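Local coordinates for protein platelet aggregation factor Sm-hPAF (Streptococcus mitis, PDB 4GWI) that binds fucosylated Lewis-type glycans through the F-type lectin domain of a toxin that probably forms pores in cholesterol-containing host membranes, at residues 22-27 / 48-53; 55-60 / 125-130; 44-49 / 137-142. The protein carries 2 engineered substitutions. One frame throughout, in Å; residues are numbered along the deposited sequence.

The three contacts run from the glycan pocket into the body of the F-type lectin domain. Contact 1 builds one wall of the fucose pocket, and contact 3 shares His48 and Thr49 with it, the two centres lying about 11 Å apart. Opposite faces of the His48 ring are taken by the engineered His25 in contact 1 and by Ser137 in contact 3, which also binds the calcium ion. Contact 2 is the strand pairing deeper in the domain, its centre about 13 Å from that of contact 1 and about 11 Å from that of contact 3. Its Trp57 packs on Thr47, Leu138 and Val141 of contact 3, and Ala55 CB meets Thr49 OG1 at 3.5 Å.

Contact 1 (22-27 / 48-53); sequences STAHGG and HTNFED. Engineered in segment 22-27: His25 (natural residue Tyr). With FUC (alpha-L-fucopyranose), chain B.
Neither segment is a regular strand; they lie alongside each other as loop, with Thr23 CA 4.3 Å from Thr49 CA. A type I' beta turn from Ala24 to Gly27, closed by a bond from Gly27 N to Ala24 O and with His25 and Gly26 at positive phi, folds the chain back so that the N-H and the C=O of His48 are both held. Ala24 N donates to His48 O at 3.0 Å from above the carbonyl plane, whereas His48 N meets Gly27 O at 2.9 Å in the plane, on a lone pair.

His48 carries the function of the contact. With CG anti to its backbone N (chi1 -156°), its ND1 donates to Thr49 O at 2.7 Å, almost exactly in the ring plane. This fixes the ring's rotation and presents NE2 to the fucose, where it is hydrogen-bonded to O4 at 2.6 Å. The engineered His25 lies beside it, pointing the same way, and sets the CD2 edge of its ring over the face of His48 in a T-shaped pair with planes at 62°. One face of His25 in turn carries the fucose methyl C6. A positive charge on either histidine would probably disfavour one on the other. Farther from the sugar, Ser22 OG occupies the crowded position between N and carbonyl carbon; it accepts from Asn50 N at 2.8 Å and donates to Glu52 OE2 at 2.6 Å, meeting the carboxylate from above its plane. Asn50 OD1 rests against Ala24 CB.

Arg75 and Arg83 also bind the fucose. Both segments belong to the connection between strands 17-20 and 56-61: Gln20 at the end of the first strand bonds to Gly27 O, while Thr49 is tied to Leu136, just ahead of strand 138-145.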
loop_
_atom_site.group_PDB
_atom_site.type_symbol
_atom_site.label_atom_id
_atom_site.label_comp_id
_atom_site.label_asym_id
_atom_site.label_seq_id
_atom_site.Cartn_x
_atom_site.Cartn_y
_atom_site.Cartn_z
ATOM N N SER A 22 10.513 1.391 -8.562
ATOM C CA SER A 22 10.984 2.322 -9.510
ATOM C C SER A 22 9.850 3.372 -9.614
ATOM O O SER A 22 8.741 3.128 -9.084
ATOM C CB SER A 22 11.106 1.621 -10.920
ATOM O OG SER A 22 9.891 0.944 -11.309
ATOM N N THR A 23 10.118 4.450 -10.368
ATOM C CA THR A 23 9.110 5.502 -10.542
ATOM C C THR A 23 8.939 5.842 -11.994
ATOM O O THR A 23 9.984 5.982 -12.667
ATOM C CB THR A 23 9.569 6.773 -9.725
ATOM O OG1 THR A 23 9.713 6.366 -8.320
ATOM C CG2 THR A 23 8.530 7.894 -9.850
ATOM N N ALA A 24 7.715 5.945 -12.490
ATOM C CA ALA A 24 7.448 6.327 -13.857
ATOM C C ALA A 24 6.330 7.326 -13.862
ATOM O O ALA A 24 5.524 7.382 -12.901
ATOM C CB ALA A 24 6.987 5.090 -14.661
ATOM N N HIS A 25 6.226 8.077 -14.948
ATOM C CA HIS A 25 5.122 9.013 -15.129
ATOM C C HIS A 25 4.964 9.991 -13.952
ATOM O O HIS A 25 3.836 10.474 -13.695
ATOM C CB HIS A 25 3.773 8.330 -15.360
ATOM C CG HIS A 25 3.743 7.546 -16.678
ATOM N ND1 HIS A 25 3.822 8.200 -17.873
ATOM C CD2 HIS A 25 3.624 6.177 -16.948
ATOM C CE1 HIS A 25 3.761 7.287 -18.868
ATOM N NE2 HIS A 25 3.676 6.051 -18.324
ATOM N N GLY A 26 6.088 10.287 -13.309
ATOM C CA GLY A 26 6.073 11.265 -12.179
ATOM C C GLY A 26 5.393 10.694 -10.936
ATOM O O GLY A 26 5.121 11.513 -10.022
ATOM N N GLY A 27 5.076 9.383 -10.835
ATOM C CA GLY A 27 4.154 8.891 -9.736
ATOM C C GLY A 27 4.938 8.560 -8.444
ATOM O O GLY A 27 5.058 7.415 -8.020
ATOM N N HIS A 48 3.164 5.497 -9.208
ATOM C CA HIS A 48 3.305 4.641 -10.448
ATOM C C HIS A 48 4.722 4.188 -10.541
ATOM O O HIS A 48 5.660 5.011 -10.496
ATOM C CB HIS A 48 2.996 5.569 -11.693
ATOM C CG HIS A 48 2.538 4.838 -12.909
ATOM N ND1 HIS A 48 3.226 3.784 -13.493
ATOM C CD2 HIS A 48 1.427 5.107 -13.703
ATOM C CE1 HIS A 48 2.526 3.399 -14.611
ATOM N NE2 HIS A 48 1.428 4.188 -14.732
ATOM N N THR A 49 4.901 2.857 -10.634
ATOM C CA THR A 49 6.254 2.350 -10.900
ATOM C C THR A 49 6.417 2.086 -12.429
ATOM O O THR A 49 5.468 2.289 -13.207
ATOM C CB THR A 49 6.515 1.023 -10.213
ATOM O OG1 THR A 49 5.651 0.000 -10.740
ATOM C CG2 THR A 49 6.167 1.048 -8.656
ATOM N N ASN A 50 7.637 1.658 -12.779
ATOM C CA ASN A 50 7.761 1.185 -14.159
ATOM C C ASN A 50 6.883 -0.054 -14.327
ATOM O O ASN A 50 6.489 -0.731 -13.406
ATOM C CB ASN A 50 9.203 0.789 -14.370
ATOM C CG ASN A 50 10.173 1.967 -14.333
ATOM O OD1 ASN A 50 9.794 3.098 -14.624
ATOM N ND2 ASN A 50 11.463 1.655 -14.164
ATOM N N PHE A 51 6.655 -0.381 -15.606
ATOM C CA PHE A 51 6.148 -1.723 -15.940
ATOM C C PHE A 51 7.314 -2.639 -15.714
ATOM O O PHE A 51 8.412 -2.487 -16.354
ATOM C CB PHE A 51 5.777 -1.805 -17.439
ATOM C CG PHE A 51 4.488 -1.195 -17.814
ATOM C CD1 PHE A 51 3.343 -2.005 -18.203
ATOM C CD2 PHE A 51 4.361 0.184 -17.850
ATOM C CE1 PHE A 51 2.155 -1.387 -18.537
ATOM C CE2 PHE A 51 3.148 0.783 -18.127
ATOM C CZ PHE A 51 2.029 0.006 -18.501
ATOM N N GLU A 52 7.211 -3.554 -14.758
ATOM C CA GLU A 52 8.349 -4.385 -14.370
ATOM C C GLU A 52 7.797 -5.604 -13.682
ATOM O O GLU A 52 6.573 -5.678 -13.382
ATOM C CB GLU A 52 9.337 -3.638 -13.487
ATOM C CG GLU A 52 8.708 -3.233 -12.084
ATOM C CD GLU A 52 9.700 -2.408 -11.311
ATOM O OE1 GLU A 52 10.959 -2.607 -11.369
ATOM O OE2 GLU A 52 9.203 -1.499 -10.624
ATOM N N ASP A 53 8.677 -6.575 -13.445
ATOM C CA ASP A 53 8.250 -7.732 -12.654
ATOM C C ASP A 53 8.307 -7.479 -11.161
ATOM O O ASP A 53 9.250 -6.872 -10.652
ATOM C CB ASP A 53 9.191 -8.906 -12.966
ATOM C CG ASP A 53 9.074 -9.358 -14.461
ATOM O OD1 ASP A 53 8.191 -8.919 -15.251
ATOM O OD2 ASP A 53 9.977 -10.154 -14.829
HETATM C C1 FUC B . -2.817 5.755 -18.609
HETATM C C2 FUC B . -2.264 4.348 -18.743
HETATM C C3 FUC B . -0.780 4.366 -18.939
HETATM C C4 FUC B . -0.158 5.066 -17.750
HETATM C C5 FUC B . -0.764 6.452 -17.689
HETATM C C6 FUC B . -0.193 7.270 -16.554
HETATM O O2 FUC B . -2.883 3.718 -19.853
HETATM O O3 FUC B . -0.330 3.075 -19.029
HETATM O O4 FUC B . -0.433 4.317 -16.597
HETATM O O5 FUC B . -2.153 6.394 -17.552
#

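Contact 2 (55-60 / 125-130); sequences AWWQVD and VKVELK. With MG (magnesium ion), chain E.
The indole of Trp56 has the aliphatic end of Lys126 on one face, with CE 3.4 Å above the ring plane toward its rim, and Gln58 N in plane at its edge. Lys126 NZ forms a cation-pi contact, 4.5 Å from the centroid of the Trp56 five-membered ring and 16° off its normal. Trp57, on the other face of the sheet, has Val59 N over its ring, and its NE1 bonds to Ala29 O in a neighbouring loop. The setting is the antiparallel beta-sandwich of the F-type lectin fold, in which strands 56-60 and 125-129 pair antiparallel at the middle of a five-stranded sheet.

Hydrogen-bonded pairs Trp57–Val127 and Val59–Val125 make two mutual backbone bonds each, and Leu129 N extends the ladder to Ala55 O at 2.8 Å, nearly along the carbonyl axis. The register puts Trp56, Gln58, Lys126 and Glu128 on one face. Trp56 CG takes the crowded position (chi1 58°), laying the indole along its own strand toward Gln58, away from 125-130, while the extended Lys126 crosses it obliquely. Lys126 NZ then reaches Glu128 OE2 at 2.8 Å in a salt bridge on the anti lone pair, so the ammonium lies between carboxylate and indole face, both probably stabilising its charge; Arg101 pairs with OE1. The opposite face is apolar and buried: Val59 CG1 lies 3.7 Å from Val125 CB, and Trp57 is covered by Leu138 and Val141.

Near the end of strand 56-61, Asp60 splits its carboxylate, OD1 pairing with Arg123 while OD2 binds magnesium at 2.2 Å, beside Gln17 and three waters.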
loop_
_atom_site.group_PDB
_atom_site.type_symbol
_atom_site.label_atom_id
_atom_site.label_comp_id
_atom_site.label_asym_id
_atom_site.label_seq_id
_atom_site.Cartn_x
_atom_site.Cartn_y
_atom_site.Cartn_z
ATOM N N ALA A 55 6.719 -5.522 -9.050
ATOM C CA ALA A 55 6.812 -4.096 -8.553
ATOM C C ALA A 55 6.349 -4.086 -7.067
ATOM O O ALA A 55 5.507 -4.895 -6.642
ATOM C CB ALA A 55 5.846 -3.275 -9.386
ATOM N N TRP A 56 6.888 -3.110 -6.345
ATOM C CA TRP A 56 6.474 -3.016 -4.944
ATOM C C TRP A 56 6.522 -1.531 -4.480
ATOM O O TRP A 56 7.174 -0.699 -5.095
ATOM C CB TRP A 56 7.345 -3.942 -3.998
ATOM C CG TRP A 56 8.840 -3.616 -4.055
ATOM C CD1 TRP A 56 9.815 -4.243 -4.885
ATOM C CD2 TRP A 56 9.540 -2.498 -3.440
ATOM N NE1 TRP A 56 11.056 -3.651 -4.694
ATOM C CE2 TRP A 56 10.957 -2.592 -3.847
ATOM C CE3 TRP A 56 9.185 -1.518 -2.481
ATOM C CZ2 TRP A 56 11.921 -1.623 -3.449
ATOM C CZ3 TRP A 56 10.142 -0.582 -2.081
ATOM C CH2 TRP A 56 11.498 -0.629 -2.562
ATOM N N TRP A 57 5.843 -1.308 -3.352
ATOM C CA TRP A 57 5.829 0.032 -2.701
ATOM C C TRP A 57 5.900 -0.239 -1.212
ATOM O O TRP A 57 5.380 -1.278 -0.722
ATOM C CB TRP A 57 4.464 0.651 -3.094
ATOM C CG TRP A 57 4.234 1.954 -2.348
ATOM C CD1 TRP A 57 4.511 3.287 -2.837
ATOM C CD2 TRP A 57 3.663 2.116 -1.030
ATOM N NE1 TRP A 57 4.158 4.228 -1.829
ATOM C CE2 TRP A 57 3.643 3.558 -0.779
ATOM C CE3 TRP A 57 3.168 1.217 -0.056
ATOM C CZ2 TRP A 57 3.219 4.079 0.436
ATOM C CZ3 TRP A 57 2.727 1.736 1.164
ATOM C CH2 TRP A 57 2.690 3.158 1.362
ATOM N N GLN A 58 6.535 0.653 -0.429
ATOM C CA GLN A 58 6.693 0.422 1.008
ATOM C C GLN A 58 6.581 1.747 1.748
ATOM O O GLN A 58 7.012 2.801 1.218
ATOM C CB GLN A 58 8.103 -0.141 1.225
ATOM C CG GLN A 58 8.402 -0.392 2.715
ATOM C CD GLN A 58 9.784 -1.020 2.757
ATOM O OE1 GLN A 58 10.787 -0.299 2.820
ATOM N NE2 GLN A 58 9.784 -2.317 2.611
ATOM N N VAL A 59 6.003 1.703 2.966
ATOM C CA VAL A 59 6.132 2.870 3.859
ATOM C C VAL A 59 6.880 2.396 5.130
ATOM O O VAL A 59 6.669 1.281 5.651
ATOM C CB VAL A 59 4.747 3.427 4.190
ATOM C CG1 VAL A 59 3.784 2.334 4.751
ATOM C CG2 VAL A 59 4.885 4.706 5.139
ATOM N N ASP A 60 7.752 3.299 5.598
ATOM C CA ASP A 60 8.496 3.119 6.914
ATOM C C ASP A 60 7.708 3.871 7.934
ATOM O O ASP A 60 7.666 5.156 7.905
ATOM C CB ASP A 60 9.896 3.654 6.721
ATOM C CG ASP A 60 10.729 3.505 7.955
ATOM O OD1 ASP A 60 10.195 3.086 8.961
ATOM O OD2 ASP A 60 11.903 3.931 7.835
ATOM N N VAL A 125 5.332 -1.416 6.014
ATOM C CA VAL A 125 4.166 -1.994 5.360
ATOM C C VAL A 125 4.495 -2.017 3.871
ATOM O O VAL A 125 4.895 -0.910 3.331
ATOM C CB VAL A 125 2.899 -1.157 5.628
ATOM C CG1 VAL A 125 1.717 -1.773 4.826
ATOM C CG2 VAL A 125 2.616 -1.114 7.129
ATOM N N LYS A 126 4.375 -3.155 3.217
ATOM C CA LYS A 126 4.792 -3.222 1.808
ATOM C C LYS A 126 3.636 -3.816 1.002
ATOM O O LYS A 126 2.930 -4.703 1.486
ATOM C CB LYS A 126 6.054 -4.097 1.789
ATOM C CG LYS A 126 6.715 -4.205 0.500
ATOM C CD LYS A 126 8.117 -4.875 0.814
ATOM C CE LYS A 126 8.767 -4.840 -0.553
ATOM N NZ LYS A 126 9.708 -5.978 -0.516
ATOM N N VAL A 127 3.474 -3.338 -0.245
ATOM C CA VAL A 127 2.509 -3.928 -1.197
ATOM C C VAL A 127 3.431 -4.467 -2.285
ATOM O O VAL A 127 4.222 -3.737 -2.855
ATOM C CB VAL A 127 1.500 -2.885 -1.753
ATOM C CG1 VAL A 127 0.592 -3.537 -2.833
ATOM C CG2 VAL A 127 0.728 -2.267 -0.577
ATOM N N GLU A 128 3.231 -5.748 -2.627
ATOM C CA GLU A 128 4.152 -6.412 -3.644
ATOM C C GLU A 128 3.261 -7.049 -4.698
ATOM O O GLU A 128 2.478 -7.956 -4.393
ATOM C CB GLU A 128 4.911 -7.573 -2.980
ATOM C CG GLU A 128 5.903 -7.106 -1.973
ATOM C CD GLU A 128 6.728 -8.251 -1.312
ATOM O OE1 GLU A 128 6.349 -9.427 -1.456
ATOM O OE2 GLU A 128 7.726 -7.907 -0.621
ATOM N N LEU A 129 3.434 -6.612 -5.953
ATOM C CA LEU A 129 2.750 -7.321 -7.056
ATOM C C LEU A 129 3.494 -8.615 -7.357
ATOM O O LEU A 129 4.683 -8.652 -7.204
ATOM C CB LEU A 129 2.670 -6.498 -8.333
ATOM C CG LEU A 129 1.830 -5.231 -8.270
ATOM C CD1 LEU A 129 1.748 -4.573 -9.661
ATOM C CD2 LEU A 129 0.455 -5.455 -7.642
ATOM N N LYS A 130 2.706 -9.642 -7.767
ATOM C CA LYS A 130 3.356 -10.938 -8.086
ATOM C C LYS A 130 3.320 -11.195 -9.586
ATOM O O LYS A 130 3.705 -12.290 -10.041
ATOM C CB LYS A 130 2.676 -12.066 -7.322
ATOM C CG LYS A 130 3.102 -11.890 -5.833
ATOM C CD LYS A 130 2.184 -12.696 -4.927
ATOM C CE LYS A 130 1.987 -14.127 -5.398
ATOM N NZ LYS A 130 3.110 -15.015 -4.965
HETATM MG MG MG E . 13.562 4.266 6.463
HETATM O O HOH W 1 11.914 -3.568 0.337
HETATM O O HOH W 2 14.680 2.470 7.207
HETATM O O HOH W 3 12.981 3.335 4.961
HETATM O O HOH W 4 15.396 4.818 5.471
#

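Contact 3 (44-49 / 137-142); sequences HSVTHT and SLAEVE. With CA (calcium ion), chain F; FUC (alpha-L-fucopyranose), chain B.
Thr47 reaches into the backbone of Leu138 with both of its branches. Its CB lies against the Leu138 peptide; OG1, in the crowded position between backbone N and carbonyl carbon (chi1 65°), accepts from Leu138 N at 2.9 Å; CG2, anti to the carbonyl carbon, packs on Leu138 O and on Trp57 of strand 56-61. Thr47 N donates back to the same Leu138 O at 2.9 Å, from above the carbonyl plane. One threonine thus grips the N-H and the C=O of a single residue, using a side-chain oxygen where a strand pair would use a carbonyl.

Ser137 adds the next link. Its OG, anti to the carbonyl carbon, donates to Thr47 O at 2.8 Å on a lone pair and, so placed, stands 3.5 Å above the His48 ring, offset toward the rim. This makes Ser137 a second-shell neighbour of the histidine that binds fucose O4. Val46 lays CG2 against Ala139 CB at 4.0 Å, the apolar part of the interface.

Beyond Val46 the two segments meet at the calcium ion. Ser45 binds it twice, through its carbonyl O and, at 2.4 Å, through OG, while the other segment gives Ala139 O at 2.3 Å and Glu140 OE1. Glu140 bends at chi2 (77°) to bring OE1 to the metal, and its OE2 bonds to Gly35 N. Ala139 and Glu140 form a classic beta bulge facing Tyr73 of strand 64-74; Arg31, Asp34 and Asn36 complete the site.

Ser45 O and Ala139 O come within 2.9 Å of each other, both as metal ligands. Calcium probably offsets the repulsion of these crowded oxygens and so fastens the loop that carries His48 to segment 137-142.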
loop_
_atom_site.group_PDB
_atom_site.type_symbol
_atom_site.label_atom_id
_atom_site.label_comp_id
_atom_site.label_asym_id
_atom_site.label_seq_id
_atom_site.Cartn_x
_atom_site.Cartn_y
_atom_site.Cartn_z
ATOM N N HIS A 44 -2.749 13.848 -9.495
ATOM C CA HIS A 44 -1.380 13.857 -8.916
ATOM C C HIS A 44 -1.231 13.201 -7.554
ATOM O O HIS A 44 -0.240 13.504 -6.888
ATOM C CB HIS A 44 -0.767 15.289 -8.852
ATOM C CG HIS A 44 -0.827 16.013 -10.170
ATOM N ND1 HIS A 44 -0.297 15.501 -11.275
ATOM C CD2 HIS A 44 -1.326 17.285 -10.492
ATOM C CE1 HIS A 44 -0.435 16.405 -12.306
ATOM N NE2 HIS A 44 -1.056 17.487 -11.829
ATOM N N SER A 45 -2.193 12.391 -7.135
ATOM C CA SER A 45 -2.077 11.811 -5.774
ATOM C C SER A 45 -2.005 10.274 -5.881
ATOM O O SER A 45 -2.288 9.591 -4.877
ATOM C CB SER A 45 -3.265 12.277 -4.882
ATOM O OG SER A 45 -2.878 12.028 -3.486
ATOM N N VAL A 46 -1.582 9.758 -7.058
ATOM C CA VAL A 46 -1.497 8.291 -7.242
ATOM C C VAL A 46 -0.069 7.978 -7.667
ATOM O O VAL A 46 0.545 8.686 -8.484
ATOM C CB VAL A 46 -2.488 7.818 -8.359
ATOM C CG1 VAL A 46 -2.369 6.308 -8.615
ATOM C CG2 VAL A 46 -3.984 8.238 -8.026
ATOM N N THR A 47 0.457 6.874 -7.099
ATOM C CA THR A 47 1.872 6.522 -7.419
ATOM C C THR A 47 1.914 5.729 -8.745
ATOM O O THR A 47 0.861 5.337 -9.295
ATOM C CB THR A 47 2.421 5.555 -6.362
ATOM O OG1 THR A 47 1.721 4.282 -6.380
ATOM C CG2 THR A 47 2.239 6.057 -4.893
ATOM N N HIS A 48 3.164 5.497 -9.208
ATOM C CA HIS A 48 3.305 4.641 -10.448
ATOM C C HIS A 48 4.722 4.188 -10.541
ATOM O O HIS A 48 5.660 5.011 -10.496
ATOM C CB HIS A 48 2.996 5.569 -11.693
ATOM C CG HIS A 48 2.538 4.838 -12.909
ATOM N ND1 HIS A 48 3.226 3.784 -13.493
ATOM C CD2 HIS A 48 1.427 5.107 -13.703
ATOM C CE1 HIS A 48 2.526 3.399 -14.611
ATOM N NE2 HIS A 48 1.428 4.188 -14.732
ATOM N N THR A 49 4.901 2.857 -10.634
ATOM C CA THR A 49 6.254 2.350 -10.900
ATOM C C THR A 49 6.417 2.086 -12.429
ATOM O O THR A 49 5.468 2.289 -13.207
ATOM C CB THR A 49 6.515 1.023 -10.213
ATOM O OG1 THR A 49 5.651 0.000 -10.740
ATOM C CG2 THR A 49 6.167 1.048 -8.656
ATOM N N SER A 137 0.373 1.026 -8.936
ATOM C CA SER A 137 -0.193 2.373 -8.670
ATOM C C SER A 137 -1.148 2.319 -7.500
ATOM O O SER A 137 -2.111 1.575 -7.567
ATOM C CB SER A 137 -0.946 2.899 -9.914
ATOM O OG SER A 137 0.009 3.206 -10.961
ATOM N N LEU A 138 -0.894 3.142 -6.499
ATOM C CA LEU A 138 -1.807 3.199 -5.350
ATOM C C LEU A 138 -2.214 4.659 -5.134
ATOM O O LEU A 138 -1.331 5.579 -5.159
ATOM C CB LEU A 138 -1.022 2.735 -4.085
ATOM C CG LEU A 138 -0.663 1.268 -4.206
ATOM C CD1 LEU A 138 0.537 0.991 -3.237
ATOM C CD2 LEU A 138 -1.860 0.425 -3.764
ATOM N N ALA A 139 -3.534 4.895 -4.941
ATOM C CA ALA A 139 -3.864 6.279 -4.627
ATOM C C ALA A 139 -3.549 6.654 -3.183
ATOM O O ALA A 139 -3.282 7.754 -2.851
ATOM C CB ALA A 139 -5.409 6.394 -4.828
ATOM N N GLU A 140 -3.608 5.652 -2.278
ATOM C CA GLU A 140 -3.281 5.937 -0.849
ATOM C C GLU A 140 -3.171 4.569 -0.151
ATOM O O GLU A 140 -3.847 3.612 -0.534
ATOM C CB GLU A 140 -4.481 6.731 -0.199
ATOM C CG GLU A 140 -4.025 7.392 1.127
ATOM C CD GLU A 140 -3.171 8.666 0.989
ATOM O OE1 GLU A 140 -2.747 9.108 -0.100
ATOM O OE2 GLU A 140 -2.803 9.211 2.063
ATOM N N VAL A 141 -2.260 4.561 0.848
ATOM C CA VAL A 141 -2.255 3.408 1.793
ATOM C C VAL A 141 -2.331 4.039 3.185
ATOM O O VAL A 141 -1.539 4.951 3.544
ATOM C CB VAL A 141 -0.883 2.692 1.646
ATOM C CG1 VAL A 141 -0.809 1.587 2.725
ATOM C CG2 VAL A 141 -0.772 2.025 0.269
ATOM N N GLU A 142 -3.330 3.589 3.919
ATOM C CA GLU A 142 -3.525 4.117 5.310
ATOM C C GLU A 142 -3.289 2.963 6.276
ATOM O O GLU A 142 -3.578 1.787 5.934
ATOM C CB GLU A 142 -4.991 4.594 5.489
ATOM C CG GLU A 142 -5.228 5.831 4.584
ATOM C CD GLU A 142 -6.693 6.261 4.658
ATOM O OE1 GLU A 142 -7.604 5.504 5.092
ATOM O OE2 GLU A 142 -6.918 7.439 4.198
HETATM CA CA CA F . -2.678 9.963 -2.374
HETATM C C1 FUC B . -2.817 5.755 -18.609
HETATM C C2 FUC B . -2.264 4.348 -18.743
HETATM C C3 FUC B . -0.780 4.366 -18.939
HETATM C C4 FUC B . -0.158 5.066 -17.750
HETATM C C5 FUC B . -0.764 6.452 -17.689
HETATM C C6 FUC B . -0.193 7.270 -16.554
HETATM O O2 FUC B . -2.883 3.718 -19.853
HETATM O O3 FUC B . -0.330 3.075 -19.029
HETATM O O4 FUC B . -0.433 4.317 -16.597
HETATM O O5 FUC B . -2.153 6.394 -17.552
#